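Local structure of magnesium transporter, putative (Shewanella oneidensis MR-1, 3KXR) at the interface of chains A and B. The protein probably transports magnesium or other cations across the membrane as a putative SLC41A-family transporter, of which this piece is the cytosolic CBS-pair region with part of the MgtE N domain. Sequence-based numbering; all coordinates share one arbitrary frame. Chains: chain A/B, Magnesium transporter, putative.

The interface of chains A and B. Residues chain A 23-26; chain B 66-68.
A:Tyr24 and B:Ser68 join the two chains through their backbones. The loop A:Asp23 to A:Pro26, which runs between helices 15-20 and 27-36 in the MgtE N-domain part of chain A, lies against the short strand 66-68 in the first CBS domain of chain B. Both chains are copies of one protein, and the interface departs from an exact two-fold; it may be a contact of the crystal rather than a biological one.

The polar link is a hydrogen bond from B:Ser68 N to A:Tyr24 O, 2.7 Å long and nearly straight at 168° about the hydrogen. The donor stands 24° off the carbonyl plane. The bond is made by main-chain groups, so neither side chain supplies its donor or its acceptor. The short serine side chain probably suits this close approach, and its hydroxyl lies near the same carbonyl. Its chi1 of 73° sets OG between the backbone N and carbonyl carbon, turned toward the same acceptor, but the hydroxyl adds only a weak hydrogen bond to A:Tyr24 O at 3.4 Å.

Apolar contacts flank this link. B:Leu67 sends one branch, CD2, against the base of the tyrosine side chain, 4.0 Å from A:Tyr24 CB. The tyrosine meets this strand through its carbonyl and CB, while A:Asp23 CB of its own chain sits over the centre of one ring face. The same leucine methyl also touches A:Leu25 CD2 at 4.1 Å; branched, flexible leucines can match each other's shape where their side chains cross obliquely.

Farther along the strand, A:Pro26 presents CG of its compact ring to a beta-branched valine, whose short side chain suits an extended strand. B:Val66 holds CG2 opposite its own backbone N, and this methyl meets A:Pro26 CG at 3.8 Å.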
ATOM      1  N   ASP A  23     -12.753 -13.924  16.578  1.00 43.02           N
ATOM      2  CA  ASP A  23     -12.454 -15.033  17.523  1.00 43.75           C
ATOM      3  C   ASP A  23     -11.871 -16.268  16.888  1.00 43.31           C
ATOM      4  O   ASP A  23     -11.444 -17.140  17.607  1.00 43.78           O
ATOM      5  CB  ASP A  23     -13.711 -15.475  18.320  1.00 44.66           C
ATOM      6  CG  ASP A  23     -14.302 -14.336  19.186  1.00 47.36           C
ATOM      7  OD1 ASP A  23     -13.568 -13.392  19.563  1.00 52.88           O
ATOM      8  OD2 ASP A  23     -15.508 -14.364  19.473  1.00 50.66           O
ATOM      9  N   TYR A  24     -11.881 -16.388  15.562  1.00 42.94           N
ATOM     10  CA  TYR A  24     -11.579 -17.675  14.940  1.00 42.39           C
ATOM     11  C   TYR A  24     -10.395 -17.651  13.992  1.00 42.63           C
ATOM     12  O   TYR A  24      -9.839 -18.684  13.693  1.00 42.33           O
ATOM     13  CB  TYR A  24     -12.806 -18.210  14.188  1.00 42.62           C
ATOM     14  CG  TYR A  24     -14.083 -18.166  14.977  1.00 42.48           C
ATOM     15  CD1 TYR A  24     -14.237 -18.944  16.092  1.00 41.86           C
ATOM     16  CD2 TYR A  24     -15.143 -17.332  14.598  1.00 43.09           C
ATOM     17  CE1 TYR A  24     -15.403 -18.904  16.833  1.00 44.65           C
ATOM     18  CE2 TYR A  24     -16.317 -17.293  15.333  1.00 42.86           C
ATOM     19  CZ  TYR A  24     -16.434 -18.072  16.451  1.00 44.49           C
ATOM     20  OH  TYR A  24     -17.585 -18.048  17.210  1.00 47.69           O
ATOM     21  N   LEU A  25     -10.047 -16.478  13.470  1.00 43.37           N
ATOM     22  CA  LEU A  25      -8.899 -16.324  12.571  1.00 42.57           C
ATOM     23  C   LEU A  25      -7.688 -15.959  13.405  1.00 42.57           C
ATOM     24  O   LEU A  25      -7.804 -15.103  14.266  1.00 42.35           O
ATOM     25  CB  LEU A  25      -9.155 -15.191  11.581  1.00 42.12           C
ATOM     26  CG  LEU A  25     -10.266 -15.439  10.561  1.00 42.37           C
ATOM     27  CD1 LEU A  25     -10.646 -14.146   9.825  1.00 39.84           C
ATOM     28  CD2 LEU A  25      -9.869 -16.543   9.573  1.00 38.99           C
ATOM     29  N   PRO A  26      -6.520 -16.575  13.131  1.00 42.85           N
ATOM     30  CA  PRO A  26      -5.237 -16.137  13.693  1.00 43.02           C
ATOM     31  C   PRO A  26      -4.940 -14.681  13.341  1.00 43.80           C
ATOM     32  O   PRO A  26      -5.324 -14.207  12.246  1.00 43.81           O
ATOM     33  CB  PRO A  26      -4.219 -17.011  12.989  1.00 43.31           C
ATOM     34  CG  PRO A  26      -4.989 -18.060  12.287  1.00 43.60           C
ATOM     35  CD  PRO A  26      -6.352 -17.582  12.075  1.00 42.72           C
TER
ATOM     36  N   VAL B  66      -7.314 -21.396   7.183  1.00 40.10           N
ATOM     37  CA  VAL B  66      -6.805 -21.644   8.526  1.00 39.53           C
ATOM     38  C   VAL B  66      -7.771 -21.055   9.592  1.00 38.73           C
ATOM     39  O   VAL B  66      -8.360 -19.998   9.391  1.00 38.87           O
ATOM     40  CB  VAL B  66      -5.368 -21.059   8.681  1.00 39.98           C
ATOM     41  CG1 VAL B  66      -5.342 -19.621   8.181  1.00 38.99           C
ATOM     42  CG2 VAL B  66      -4.896 -21.161  10.109  1.00 39.30           C
ATOM     43  N   LEU B  67      -7.951 -21.760  10.706  1.00 37.37           N
ATOM     44  CA  LEU B  67      -8.748 -21.267  11.830  1.00 36.27           C
ATOM     45  C   LEU B  67      -8.034 -21.606  13.142  1.00 36.51           C
ATOM     46  O   LEU B  67      -7.231 -22.555  13.206  1.00 37.34           O
ATOM     47  CB  LEU B  67     -10.154 -21.899  11.800  1.00 35.83           C
ATOM     48  CG  LEU B  67     -11.158 -21.496  10.705  1.00 34.12           C
ATOM     49  CD1 LEU B  67     -12.383 -22.361  10.726  1.00 31.79           C
ATOM     50  CD2 LEU B  67     -11.544 -20.033  10.880  1.00 31.17           C
ATOM     51  N   SER B  68      -8.311 -20.851  14.190  1.00 36.19           N
ATOM     52  CA  SER B  68      -7.688 -21.117  15.478  1.00 36.99           C
ATOM     53  C   SER B  68      -8.388 -22.295  16.153  1.00 36.66           C
ATOM     54  O   SER B  68      -9.426 -22.777  15.708  1.00 36.12           O
ATOM     55  CB  SER B  68      -7.771 -19.906  16.413  1.00 36.76           C
ATOM     56  OG  SER B  68      -9.116 -19.740  16.883  1.00 38.83           O
TER